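Local coordinates for putative carbohydrate metabolism domain-containing protein (Bacteroides vulgatus, PDB 3S30) that is of unproven function but, as a putative glycoside hydrolase with a galactose-binding-like domain, probably takes part in carbohydrate binding or metabolism, at residues V112-N117 / G140-G145; N117-L122 / N151-S156; N165-I170 / I321-S326; G223-K228 / S338-D343; E254-V259 / H273-A278. All blocks are in the same frame, centred on the assembly; numbering follows the deposited sequence.

Contact 1 of 5, residues V112-N117 / G140-G145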
# COMPACT_ATOMS: atom_id res chain seq x y z
N VAL A 112 -6.61 17.08 0.43
CA VAL A 112 -5.42 17.71 -0.16
C VAL A 112 -5.69 18.05 -1.62
O VAL A 112 -6.19 17.20 -2.37
CB VAL A 112 -4.21 16.74 -0.07
CG1 VAL A 112 -3.11 17.16 -1.03
CG2 VAL A 112 -3.67 16.68 1.35
N PRO A 113 -5.36 19.30 -2.04
CA PRO A 113 -5.56 19.71 -3.44
C PRO A 113 -4.37 19.38 -4.32
O PRO A 113 -3.23 19.43 -3.85
CB PRO A 113 -5.71 21.23 -3.33
CG PRO A 113 -4.82 21.59 -2.18
CD PRO A 113 -4.90 20.43 -1.21
N TYR A 114 -4.63 19.06 -5.59
CA TYR A 114 -3.58 18.99 -6.60
C TYR A 114 -4.19 18.97 -8.00
O TYR A 114 -5.17 18.27 -8.23
CB TYR A 114 -2.73 17.74 -6.41
CG TYR A 114 -1.38 17.79 -7.08
CD1 TYR A 114 -0.41 18.71 -6.69
CD2 TYR A 114 -1.04 16.87 -8.07
CE1 TYR A 114 0.85 18.74 -7.30
CE2 TYR A 114 0.20 16.88 -8.68
CZ TYR A 114 1.14 17.81 -8.29
OH TYR A 114 2.36 17.78 -8.92
N ASN A 115 -3.59 19.73 -8.91
CA ASN A 115 -3.99 19.76 -10.31
C ASN A 115 -5.50 19.90 -10.48
O ASN A 115 -6.13 19.21 -11.29
CB ASN A 115 -3.47 18.50 -11.00
CG ASN A 115 -3.67 18.53 -12.52
OD1 ASN A 115 -3.52 19.57 -13.16
ND2 ASN A 115 -4.00 17.38 -13.09
N LYS A 116 -6.08 20.80 -9.69
CA LYS A 116 -7.51 21.10 -9.71
C LYS A 116 -8.37 19.90 -9.26
O LYS A 116 -9.57 19.84 -9.54
CB LYS A 116 -7.94 21.65 -11.08
CG LYS A 116 -7.17 22.92 -11.46
CD LYS A 116 -7.53 23.48 -12.85
CE LYS A 116 -8.74 24.42 -12.82
NZ LYS A 116 -8.76 25.37 -13.99
N ASN A 117 -7.75 18.98 -8.53
CA ASN A 117 -8.43 17.86 -7.87
C ASN A 117 -8.23 17.97 -6.37
O ASN A 117 -7.35 18.71 -5.91
CB ASN A 117 -7.84 16.52 -8.32
CG ASN A 117 -7.80 16.37 -9.82
OD1 ASN A 117 -8.84 16.31 -10.47
ND2 ASN A 117 -6.59 16.29 -10.37
N GLY A 140 -0.44 10.81 -7.98
CA GLY A 140 -0.20 10.37 -9.35
C GLY A 140 -1.48 10.38 -10.17
O GLY A 140 -1.46 10.75 -11.35
N PHE A 141 -2.58 9.99 -9.54
CA PHE A 141 -3.88 9.95 -10.20
C PHE A 141 -4.37 11.37 -10.50
O PHE A 141 -5.00 11.63 -11.54
CB PHE A 141 -4.90 9.17 -9.35
CG PHE A 141 -6.18 8.87 -10.07
CD1 PHE A 141 -6.25 7.85 -10.99
CD2 PHE A 141 -7.32 9.62 -9.83
CE1 PHE A 141 -7.44 7.57 -11.65
CE2 PHE A 141 -8.50 9.35 -10.49
CZ PHE A 141 -8.56 8.32 -11.40
N ALA A 142 -4.05 12.30 -9.59
CA ALA A 142 -4.33 13.72 -9.77
C ALA A 142 -3.75 14.34 -11.07
O ALA A 142 -4.29 15.32 -11.59
CB ALA A 142 -3.85 14.49 -8.54
N LEU A 143 -2.65 13.78 -11.58
CA LEU A 143 -2.05 14.24 -12.85
C LEU A 143 -2.86 13.87 -14.10
O LEU A 143 -2.73 14.55 -15.11
CB LEU A 143 -0.64 13.69 -13.03
CG LEU A 143 0.46 14.09 -12.04
CD1 LEU A 143 1.77 13.40 -12.43
CD2 LEU A 143 0.67 15.60 -11.95
N THR A 144 -3.66 12.80 -14.03
CA THR A 144 -4.32 12.22 -15.21
C THR A 144 -5.62 12.91 -15.58
O THR A 144 -6.19 12.61 -16.64
CB THR A 144 -4.62 10.67 -15.05
OG1 THR A 144 -5.70 10.45 -14.10
CG2 THR A 144 -3.38 9.90 -14.61
N GLY A 145 -6.12 13.80 -14.73
CA GLY A 145 -7.36 14.50 -15.01
C GLY A 145 -7.64 15.63 -14.04
O GLY A 145 -6.89 15.85 -13.10

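Contact 2 of 5, residues N117-L122 / N151-S156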
# COMPACT_ATOMS: atom_id res chain seq x y z
N ASN A 117 -7.75 18.98 -8.53
CA ASN A 117 -8.43 17.86 -7.87
C ASN A 117 -8.23 17.97 -6.37
O ASN A 117 -7.35 18.71 -5.91
CB ASN A 117 -7.84 16.52 -8.32
CG ASN A 117 -7.80 16.37 -9.82
OD1 ASN A 117 -8.84 16.31 -10.47
ND2 ASN A 117 -6.59 16.29 -10.37
N GLU A 118 -9.04 17.22 -5.62
CA GLU A 118 -8.86 17.04 -4.18
C GLU A 118 -8.95 15.55 -3.83
O GLU A 118 -9.81 14.85 -4.34
CB GLU A 118 -9.91 17.84 -3.41
CG GLU A 118 -9.71 19.35 -3.46
CD GLU A 118 -10.60 20.09 -2.46
OE1 GLU A 118 -11.74 19.65 -2.21
OE2 GLU A 118 -10.15 21.14 -1.93
N TYR A 119 -8.07 15.07 -2.95
CA TYR A 119 -8.07 13.66 -2.53
C TYR A 119 -7.78 13.50 -1.03
O TYR A 119 -7.41 14.46 -0.35
CB TYR A 119 -7.06 12.86 -3.36
CG TYR A 119 -5.63 13.35 -3.26
CD1 TYR A 119 -4.82 12.93 -2.22
CD2 TYR A 119 -5.10 14.20 -4.22
CE1 TYR A 119 -3.51 13.36 -2.13
CE2 TYR A 119 -3.78 14.65 -4.12
CZ TYR A 119 -3.00 14.23 -3.07
OH TYR A 119 -1.70 14.64 -2.96
N TYR A 120 -7.95 12.28 -0.51
CA TYR A 120 -7.67 12.00 0.91
C TYR A 120 -6.26 11.46 1.19
O TYR A 120 -5.72 10.66 0.42
CB TYR A 120 -8.66 10.99 1.49
CG TYR A 120 -10.11 11.43 1.62
CD1 TYR A 120 -10.45 12.75 1.96
CD2 TYR A 120 -11.14 10.52 1.43
CE1 TYR A 120 -11.79 13.12 2.09
CE2 TYR A 120 -12.46 10.88 1.57
CZ TYR A 120 -12.79 12.17 1.89
OH TYR A 120 -14.11 12.49 2.01
N VAL A 121 -5.66 11.94 2.28
CA VAL A 121 -4.47 11.33 2.87
C VAL A 121 -4.93 10.78 4.21
O VAL A 121 -5.50 11.51 5.02
CB VAL A 121 -3.30 12.35 3.08
CG1 VAL A 121 -2.06 11.64 3.62
CG2 VAL A 121 -2.94 13.07 1.76
N LEU A 122 -4.74 9.48 4.42
CA LEU A 122 -5.18 8.84 5.65
C LEU A 122 -4.04 8.93 6.66
O LEU A 122 -2.87 8.83 6.29
CB LEU A 122 -5.56 7.37 5.44
CG LEU A 122 -6.84 7.00 4.69
CD1 LEU A 122 -6.74 7.35 3.23
CD2 LEU A 122 -7.16 5.51 4.85
N ASN A 151 -13.68 10.80 -3.37
CA ASN A 151 -14.26 9.49 -3.61
C ASN A 151 -14.11 8.95 -5.05
O ASN A 151 -14.40 7.78 -5.32
CB ASN A 151 -15.71 9.48 -3.13
CG ASN A 151 -15.80 9.31 -1.61
OD1 ASN A 151 -15.33 8.30 -1.05
ND2 ASN A 151 -16.37 10.30 -0.93
N ASP A 152 -13.61 9.78 -5.96
CA ASP A 152 -13.21 9.30 -7.28
C ASP A 152 -11.83 8.67 -7.28
O ASP A 152 -11.49 7.99 -8.23
CB ASP A 152 -13.21 10.44 -8.31
CG ASP A 152 -14.51 11.18 -8.33
OD1 ASP A 152 -15.59 10.53 -8.35
OD2 ASP A 152 -14.44 12.43 -8.32
N PHE A 153 -11.03 8.91 -6.24
CA PHE A 153 -9.63 8.43 -6.25
C PHE A 153 -9.47 6.93 -6.02
O PHE A 153 -10.39 6.27 -5.53
CB PHE A 153 -8.75 9.24 -5.28
CG PHE A 153 -8.30 10.55 -5.86
CD1 PHE A 153 -9.19 11.60 -5.98
CD2 PHE A 153 -7.00 10.70 -6.33
CE1 PHE A 153 -8.79 12.79 -6.55
CE2 PHE A 153 -6.60 11.89 -6.89
CZ PHE A 153 -7.49 12.94 -7.00
N PRO A 154 -8.32 6.37 -6.42
CA PRO A 154 -8.11 4.94 -6.18
C PRO A 154 -8.07 4.58 -4.70
O PRO A 154 -8.48 3.47 -4.30
CB PRO A 154 -6.76 4.65 -6.86
CG PRO A 154 -6.50 5.81 -7.80
CD PRO A 154 -7.24 6.98 -7.24
N THR A 155 -7.63 5.54 -3.89
CA THR A 155 -7.49 5.35 -2.45
C THR A 155 -8.33 6.36 -1.68
O THR A 155 -8.16 7.58 -1.81
CB THR A 155 -6.02 5.47 -2.06
OG1 THR A 155 -5.28 4.50 -2.81
CG2 THR A 155 -5.83 5.23 -0.58
N SER A 156 -9.22 5.83 -0.85
CA SER A 156 -10.16 6.61 -0.05
C SER A 156 -10.56 5.78 1.16
O SER A 156 -9.91 4.77 1.47
CB SER A 156 -11.40 6.96 -0.88
OG SER A 156 -12.22 7.91 -0.21
O HOH W 1 -9.36 10.15 -1.96

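Contact 3 of 5, residues N165-I170 / I321-S326. With NA (sodium ion), chain C.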
# COMPACT_ATOMS: atom_id res chain seq x y z
N ASN A 165 -15.38 3.53 9.99
CA ASN A 165 -14.93 3.65 8.60
C ASN A 165 -13.87 2.61 8.30
O ASN A 165 -13.21 2.09 9.22
CB ASN A 165 -14.30 5.02 8.28
CG ASN A 165 -15.19 6.22 8.62
OD1 ASN A 165 -16.39 6.24 8.33
ND2 ASN A 165 -14.58 7.24 9.20
N CYS A 166 -13.67 2.30 7.01
CA CYS A 166 -12.61 1.37 6.58
C CYS A 166 -11.84 1.91 5.39
O CYS A 166 -12.25 2.88 4.75
CB CYS A 166 -13.19 -0.02 6.27
SG CYS A 166 -14.38 -0.14 4.89
N LEU A 167 -10.71 1.29 5.09
CA LEU A 167 -9.99 1.56 3.85
C LEU A 167 -10.81 1.08 2.63
O LEU A 167 -11.41 0.01 2.65
CB LEU A 167 -8.64 0.86 3.87
CG LEU A 167 -7.68 1.15 2.71
CD1 LEU A 167 -7.28 2.60 2.73
CD2 LEU A 167 -6.43 0.25 2.77
N GLN A 168 -10.83 1.91 1.58
CA GLN A 168 -11.47 1.58 0.32
C GLN A 168 -10.44 1.76 -0.80
O GLN A 168 -10.09 2.89 -1.16
CB GLN A 168 -12.67 2.50 0.08
CG GLN A 168 -13.47 2.22 -1.20
CD GLN A 168 -14.45 3.35 -1.52
OE1 GLN A 168 -15.59 3.36 -1.04
NE2 GLN A 168 -14.00 4.33 -2.35
N LEU A 169 -9.95 0.65 -1.32
CA LEU A 169 -9.05 0.68 -2.45
C LEU A 169 -9.84 0.25 -3.70
O LEU A 169 -10.36 -0.88 -3.76
CB LEU A 169 -7.82 -0.20 -2.20
CG LEU A 169 -7.00 0.15 -0.94
CD1 LEU A 169 -5.79 -0.76 -0.77
CD2 LEU A 169 -6.55 1.62 -0.95
N ILE A 170 -9.95 1.16 -4.67
CA ILE A 170 -10.62 0.87 -5.94
C ILE A 170 -9.66 1.21 -7.10
O ILE A 170 -9.35 2.37 -7.33
CB ILE A 170 -11.93 1.65 -6.08
CG1 ILE A 170 -12.81 1.48 -4.84
CG2 ILE A 170 -12.70 1.19 -7.32
CD1 ILE A 170 -14.18 2.18 -4.94
N ILE A 321 4.08 -1.52 5.24
CA ILE A 321 2.90 -2.30 4.96
C ILE A 321 2.43 -1.79 3.61
O ILE A 321 2.34 -0.58 3.39
CB ILE A 321 1.80 -2.04 6.00
CG1 ILE A 321 2.23 -2.56 7.39
CG2 ILE A 321 0.46 -2.65 5.55
CD1 ILE A 321 1.33 -2.11 8.49
N VAL A 322 2.16 -2.71 2.68
CA VAL A 322 1.70 -2.31 1.36
C VAL A 322 0.43 -3.07 1.07
O VAL A 322 0.38 -4.28 1.23
CB VAL A 322 2.76 -2.57 0.27
CG1 VAL A 322 2.29 -2.01 -1.07
CG2 VAL A 322 4.15 -1.97 0.67
N LEU A 323 -0.60 -2.34 0.64
CA LEU A 323 -1.90 -2.92 0.32
C LEU A 323 -2.30 -2.48 -1.10
O LEU A 323 -2.10 -1.33 -1.47
CB LEU A 323 -2.93 -2.43 1.34
CG LEU A 323 -2.48 -2.54 2.81
CD1 LEU A 323 -3.33 -1.67 3.74
CD2 LEU A 323 -2.49 -3.99 3.25
N SER A 324 -2.87 -3.39 -1.90
CA SER A 324 -3.26 -3.03 -3.28
C SER A 324 -4.46 -3.83 -3.76
O SER A 324 -4.50 -5.03 -3.58
CB SER A 324 -2.10 -3.27 -4.25
OG SER A 324 -2.42 -2.81 -5.56
N ALA A 325 -5.42 -3.15 -4.39
CA ALA A 325 -6.60 -3.82 -4.98
C ALA A 325 -6.25 -4.66 -6.21
O ALA A 325 -6.98 -5.60 -6.55
CB ALA A 325 -7.67 -2.80 -5.34
N SER A 326 -5.14 -4.35 -6.87
CA SER A 326 -4.69 -5.10 -8.05
C SER A 326 -3.20 -5.46 -7.95
O SER A 326 -2.34 -4.60 -8.11
CB SER A 326 -4.96 -4.30 -9.34
OG SER A 326 -6.33 -3.93 -9.42
NA NA C . -12.06 1.19 11.11

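Contact 4 of 5, residues G223-K228 / S338-D343. With NA (sodium ion), chain C.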
# COMPACT_ATOMS: atom_id res chain seq x y z
N GLY A 223 -5.49 -8.44 10.03
CA GLY A 223 -6.54 -7.50 9.65
C GLY A 223 -7.69 -8.24 9.01
O GLY A 223 -7.73 -9.46 9.02
N TYR A 224 -8.63 -7.48 8.45
CA TYR A 224 -9.82 -8.04 7.81
C TYR A 224 -9.98 -7.42 6.44
O TYR A 224 -9.67 -6.25 6.27
CB TYR A 224 -11.07 -7.76 8.66
CG TYR A 224 -11.13 -8.54 9.95
CD1 TYR A 224 -10.38 -8.15 11.05
CD2 TYR A 224 -11.94 -9.67 10.07
CE1 TYR A 224 -10.42 -8.86 12.24
CE2 TYR A 224 -11.99 -10.40 11.24
CZ TYR A 224 -11.23 -9.99 12.33
OH TYR A 224 -11.28 -10.69 13.51
N TYR A 225 -10.45 -8.20 5.46
CA TYR A 225 -10.70 -7.69 4.11
C TYR A 225 -12.03 -8.16 3.49
O TYR A 225 -12.68 -9.11 3.96
CB TYR A 225 -9.53 -8.08 3.18
CG TYR A 225 -9.66 -9.46 2.57
CD1 TYR A 225 -9.15 -10.57 3.21
CD2 TYR A 225 -10.30 -9.64 1.34
CE1 TYR A 225 -9.28 -11.84 2.65
CE2 TYR A 225 -10.42 -10.89 0.78
CZ TYR A 225 -9.91 -11.99 1.44
OH TYR A 225 -10.05 -13.24 0.88
N LYS A 226 -12.44 -7.44 2.45
CA LYS A 226 -13.43 -7.88 1.48
C LYS A 226 -12.82 -7.56 0.12
O LYS A 226 -12.08 -6.58 -0.02
CB LYS A 226 -14.75 -7.10 1.62
CG LYS A 226 -15.51 -7.28 2.94
CD LYS A 226 -16.84 -6.54 2.86
CE LYS A 226 -17.68 -6.71 4.12
NZ LYS A 226 -18.94 -5.90 4.12
N TYR A 227 -13.10 -8.39 -0.89
CA TYR A 227 -12.55 -8.18 -2.22
C TYR A 227 -13.50 -8.65 -3.28
O TYR A 227 -14.12 -9.71 -3.17
CB TYR A 227 -11.23 -8.93 -2.41
CG TYR A 227 -10.52 -8.62 -3.73
CD1 TYR A 227 -10.04 -7.34 -4.01
CD2 TYR A 227 -10.34 -9.59 -4.69
CE1 TYR A 227 -9.41 -7.05 -5.21
CE2 TYR A 227 -9.69 -9.32 -5.89
CZ TYR A 227 -9.22 -8.06 -6.13
OH TYR A 227 -8.58 -7.80 -7.32
N LYS A 228 -13.61 -7.82 -4.32
CA LYS A 228 -14.39 -8.12 -5.50
C LYS A 228 -13.55 -7.62 -6.69
O LYS A 228 -13.20 -6.45 -6.76
CB LYS A 228 -15.75 -7.43 -5.38
CG LYS A 228 -16.60 -7.31 -6.64
CD LYS A 228 -17.32 -8.59 -6.99
CE LYS A 228 -18.48 -8.33 -7.94
NZ LYS A 228 -19.26 -9.57 -8.20
N SER A 338 -11.95 -3.01 -9.30
CA SER A 338 -11.48 -3.98 -8.31
C SER A 338 -11.41 -3.29 -6.98
O SER A 338 -10.72 -2.28 -6.84
CB SER A 338 -10.11 -4.57 -8.67
OG SER A 338 -10.24 -5.57 -9.66
N THR A 339 -12.15 -3.82 -6.01
CA THR A 339 -12.36 -3.15 -4.74
C THR A 339 -11.85 -4.01 -3.59
O THR A 339 -12.32 -5.12 -3.38
CB THR A 339 -13.85 -2.79 -4.56
OG1 THR A 339 -14.27 -2.01 -5.69
CG2 THR A 339 -14.05 -1.96 -3.28
N LEU A 340 -10.83 -3.51 -2.89
CA LEU A 340 -10.33 -4.15 -1.68
C LEU A 340 -10.70 -3.25 -0.51
O LEU A 340 -10.30 -2.07 -0.49
CB LEU A 340 -8.81 -4.33 -1.73
CG LEU A 340 -8.13 -5.04 -0.54
CD1 LEU A 340 -8.55 -6.51 -0.40
CD2 LEU A 340 -6.61 -4.94 -0.70
N LEU A 341 -11.48 -3.78 0.42
CA LEU A 341 -11.78 -3.08 1.65
C LEU A 341 -10.91 -3.70 2.74
O LEU A 341 -10.76 -4.89 2.81
CB LEU A 341 -13.28 -3.16 2.00
CG LEU A 341 -14.27 -2.61 0.95
CD1 LEU A 341 -15.72 -2.70 1.41
CD2 LEU A 341 -13.95 -1.17 0.54
N ILE A 342 -10.32 -2.86 3.58
CA ILE A 342 -9.50 -3.33 4.69
C ILE A 342 -9.92 -2.61 5.95
O ILE A 342 -10.21 -1.43 5.92
CB ILE A 342 -7.99 -3.07 4.46
CG1 ILE A 342 -7.53 -3.67 3.13
CG2 ILE A 342 -7.17 -3.68 5.62
CD1 ILE A 342 -7.62 -5.23 3.09
N ASP A 343 -9.94 -3.33 7.06
CA ASP A 343 -10.25 -2.73 8.35
C ASP A 343 -9.47 -3.40 9.48
O ASP A 343 -8.99 -4.54 9.33
CB ASP A 343 -11.75 -2.87 8.62
CG ASP A 343 -12.30 -1.75 9.46
OD1 ASP A 343 -11.52 -0.92 9.98
OD2 ASP A 343 -13.53 -1.68 9.58
NA NA C . -12.06 1.19 11.11

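Contact 5 of 5, residues E254-V259 / H273-A278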
# COMPACT_ATOMS: atom_id res chain seq x y z
N GLU A 254 16.87 -3.57 7.03
CA GLU A 254 17.96 -2.87 7.66
C GLU A 254 18.40 -1.76 6.72
O GLU A 254 18.67 -2.01 5.55
CB GLU A 254 19.09 -3.85 7.92
CG GLU A 254 20.25 -3.29 8.70
CD GLU A 254 21.30 -4.35 9.01
OE1 GLU A 254 20.92 -5.52 9.25
OE2 GLU A 254 22.50 -3.99 9.04
N LYS A 255 18.44 -0.52 7.21
CA LYS A 255 18.93 0.60 6.41
C LYS A 255 20.44 0.57 6.29
O LYS A 255 21.14 0.05 7.17
CB LYS A 255 18.47 1.94 7.00
CG LYS A 255 16.99 2.23 6.74
CD LYS A 255 16.55 3.55 7.32
CE LYS A 255 16.31 3.47 8.82
NZ LYS A 255 15.47 4.59 9.33
N THR A 256 20.94 1.12 5.18
CA THR A 256 22.38 1.43 5.03
C THR A 256 22.50 2.83 4.42
O THR A 256 21.52 3.39 3.93
CB THR A 256 23.11 0.42 4.13
OG1 THR A 256 22.36 0.20 2.93
CG2 THR A 256 23.33 -0.91 4.86
N LYS A 257 23.71 3.38 4.43
CA LYS A 257 23.92 4.77 4.00
C LYS A 257 23.25 5.07 2.66
O LYS A 257 22.51 6.05 2.54
CB LYS A 257 25.40 5.13 3.93
CG LYS A 257 25.67 6.60 4.26
CD LYS A 257 26.85 7.17 3.50
CE LYS A 257 26.91 8.69 3.63
NZ LYS A 257 27.88 9.30 2.69
N ASP A 258 23.48 4.22 1.66
CA ASP A 258 22.92 4.42 0.32
C ASP A 258 21.61 3.65 0.05
O ASP A 258 21.14 3.62 -1.09
CB ASP A 258 23.98 4.10 -0.75
CG ASP A 258 24.98 5.24 -0.94
OD1 ASP A 258 24.57 6.43 -0.87
OD2 ASP A 258 26.18 4.95 -1.17
N VAL A 259 21.03 3.05 1.09
CA VAL A 259 19.74 2.36 0.99
C VAL A 259 18.86 2.76 2.17
O VAL A 259 18.86 2.11 3.22
CB VAL A 259 19.92 0.83 0.95
CG1 VAL A 259 18.58 0.11 1.06
CG2 VAL A 259 20.67 0.42 -0.34
N HIS A 273 16.01 -8.56 -1.61
CA HIS A 273 16.86 -7.37 -1.58
C HIS A 273 17.94 -7.61 -0.55
O HIS A 273 17.72 -8.34 0.41
CB HIS A 273 16.05 -6.11 -1.22
CG HIS A 273 16.69 -4.83 -1.66
ND1 HIS A 273 17.70 -4.22 -0.95
CD2 HIS A 273 16.48 -4.06 -2.75
CE1 HIS A 273 18.08 -3.13 -1.58
NE2 HIS A 273 17.36 -3.01 -2.68
N GLU A 274 19.11 -7.03 -0.74
CA GLU A 274 20.24 -7.29 0.16
C GLU A 274 20.02 -6.70 1.57
O GLU A 274 20.62 -7.15 2.53
CB GLU A 274 21.54 -6.79 -0.47
CG GLU A 274 22.80 -7.55 -0.06
CD GLU A 274 23.92 -7.50 -1.11
OE1 GLU A 274 23.73 -6.85 -2.16
OE2 GLU A 274 24.98 -8.13 -0.88
N ASN A 275 19.12 -5.72 1.68
CA ASN A 275 18.80 -5.11 2.98
C ASN A 275 17.63 -5.78 3.70
O ASN A 275 17.42 -5.52 4.89
CB ASN A 275 18.54 -3.61 2.82
CG ASN A 275 19.79 -2.85 2.43
OD1 ASN A 275 20.34 -3.07 1.35
ND2 ASN A 275 20.25 -1.97 3.31
N MSE A 276 16.92 -6.65 2.98
CA MSE A 276 15.73 -7.32 3.51
C MSE A 276 16.01 -8.25 4.69
O MSE A 276 16.95 -9.04 4.66
CB MSE A 276 15.01 -8.09 2.38
CG MSE A 276 14.04 -7.24 1.54
SE MSE A 276 12.49 -6.61 2.55
CE MSE A 276 11.92 -8.31 3.30
N VAL A 277 15.19 -8.14 5.73
CA VAL A 277 15.33 -8.96 6.95
C VAL A 277 14.12 -9.90 7.13
O VAL A 277 14.29 -11.10 7.35
CB VAL A 277 15.53 -8.09 8.20
CG1 VAL A 277 15.74 -8.94 9.44
CG2 VAL A 277 16.72 -7.14 8.01
N ALA A 278 12.91 -9.36 7.04
CA ALA A 278 11.71 -10.19 7.07
C ALA A 278 10.60 -9.66 6.16
O ALA A 278 10.51 -8.46 5.89
CB ALA A 278 11.19 -10.36 8.51

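Contact 1 of 5, residues V112-N117 / G140-G145
Residues N115 and A142 bring the two segments closest, their CA atoms 6.1 Å apart. Strand 108-114 turns back into strand 117-124 through a type I' beta turn from Y114 to N117, a two-residue beta hairpin. The turn faces residues 140-145, which carry helix 138-142 into a loop. Two asparagine amides carry the polar part. With CG anti to the backbone N (chi1 -172°), the N115 side chain is directed at A142 O. Its ND2 gives that oxygen a nearly straight bond of 2.6 Å, and the acceptor lies in the plane of the N115 amide. N117 ND2 bonds to G145 O at 2.8 Å, again in its own amide plane. The same nitrogen makes a weak bond back to Y114 O within the turn. N117 OD1 accepts from Y148 N, which fixes the flip of this buried amide. A142 CB meets the edge of the Y114 ring at CD2, 3.7 Å away. L143 CD2 touches the same edge at CE2, at 3.5 Å, and the Y114 and L143 side chains cross obliquely. The chemistry is that of side-chain amides meeting backbone carbonyls: those of A142 and G145 gain donors from the hairpin, and its tip is tied down.

Contact 2 of 5, residues N117-L122 / N151-S156
F153 packs its ring against Y119, joining strand 117-124 of the beta hairpin 108-124 to the residues leading into strand 155-158, in a domain of the galactose-binding-like class. No direct hydrogen bond links the two segments. From CB of F153, CG and CD1 both reach Y119 CB at 3.6 Å. CE1 comes to E118 O. CZ meets N117 CB at the ring edge, 3.8 Å away, and CE2 lies near CD2 of the Y119 ring. Y119 CB sits over the centre of the F153 face, 3.4 Å from the centroid, a CH-pi contact. The two rings are oblique, their planes at 48°. F141 meets F153 edge-to-face. An alanine in place of F153 would probably open a gap under Y119 CB and cost F141 this edge-to-face partner. S156 OG touches the Y120 ring edge at CD2, 3.3 Å away, and donates to N151 OD1 from above the carbonyl plane. One water bridges the backbones: it accepts from Y120 N at 2.9 Å and donates to T155 O at 2.8 Å.

Contact 3 of 5, residues N165-I170 / I321-S326
L169 and A325 are the closest pair, with CA atoms 5.7 Å apart, and the axes of strand segments 166-170 and 321-324 pass 8.5 Å from each other at 55°. No hydrogen bond joins the segments; side chains meet each other and the opposite backbone. With CG of L169 anti to its carbonyl carbon (chi1 -58°), the side chain extends to L323. Its CD1 touches L323 O at 3.8 Å and L323 CB at 3.9 Å. L169 CB faces A325 CB at 4.1 Å, and A325 CB also lies 3.7 Å from L169 O. The second leucine pair meets methyl to methyl, with L167 CD2 3.8 Å from L323 CD1. L323 therefore touches both leucines, L167 through CD1 and L169 through CB. At the start of the segment, N165 O binds the sodium ion at 2.4 Å, with N105, E107 and D343 completing the protein ligands. The contact lies in the interior of the galactose-binding-like beta domain, between strands 166-173 and 317-324. It is mainly apolar, with methyl groups also lying against backbone carbonyls. This implies that shape and burial, rather than directed bonds, hold these two segments together.

Contact 4 of 5, residues G223-K228 / S338-D343
Y224, K226 and K228 pair with D343, L341 and T339 through six backbone hydrogen bonds, two for each pair. The two shortest, L341 N to K226 O and T339 N to K228 O, are 2.9 Å each. Between the bonded pairs lie the non-hydrogen-bonded pairs Y225 with I342 and Y227 with L340. The N-to-C directions of 223-228 and 339-343 differ by 166°, close to antiparallel. D343 OD1 binds, at 2.5 Å, the sodium ion that N165 O also binds. D343 OD2 accepts from R162 N, so both carboxylate oxygens are engaged. On the sheet face that bears Y225 and Y227, I342 CD1 lies 3.4 Å from Y225 CB. The side chains of Y225 and L340 cross at about a right angle, with L340 CD1 4.0 Å from Y225 CD2. With CG anti to the backbone N (chi1 -173°), the Y227 ring lies beside L340, its CD1 4.0 Å from L340 CB. L340 CA meets the ring edge. Y227 OH bonds to A325 O. An alanine in place of Y227 would probably leave A325 O without this donor and open a gap beside L340. The arrangement is a regular antiparallel beta ladder, as in the galactose-binding-like beta-sandwich, with one end at the sodium site.

Contact 5 of 5, residues E254-V259 / H273-A278
N275 ND2 is gripped by two acceptors of the other segment. It donates to E254 O at 2.7 Å and to T256 OG1 at 3.1 Å. Both acceptors lie close to the plane of the N275 amide, so the two N-H groups are used in their natural directions. T256 OG1 stands between its backbone N and carbonyl carbon (chi1 48°), where N275 ND2 meets it. The backbone adds a third bond, E254 N to N275 O, at 2.9 Å and nearly straight. N275 thus meets E254 with its side chain and its backbone alike. Two valines pack around this polar centre. V259 and N275 reach toward each other tip to tip, and V259 CG1 lies 3.5 Å from N275 CG. V277 CG2 sits 3.7 Å from E254 N and also near E254 CB. The N275 backbone N lies in the plane of the H273 ring, at its edge, and makes a weak bond to ND1. The carboxylate of E254 forms a salt bridge with K311. Each segment holds a type I beta turn, from T256 to V259 and from H273 to M276. The second leads into strand 276-281, where V277 and A278 both face F252. This is a classic beta bulge in the antiparallel pair 247-254 and 276-281, next to this surface contact.

How the contacts relate
Contacts 1 and 2 share N117, and their centres are about 9 Å apart. F141 of contact 1 packs on P154 of contact 2. Contact 2 then joins contact 3 through strand pairing: P154 O to I170 N is 2.8 Å. Contacts 3 and 4 lie closest, with centres about 7 Å apart. They meet through L169 O and L340 N at 2.8 Å, and both supply ligands to the sodium ion. L122 of contact 2 has its side chain about 9 Å from that ion. Contact 5 stands apart, its centre about 26 Å from that of contact 3. In sequence it is nested within the loops closed by contacts 3 and 4.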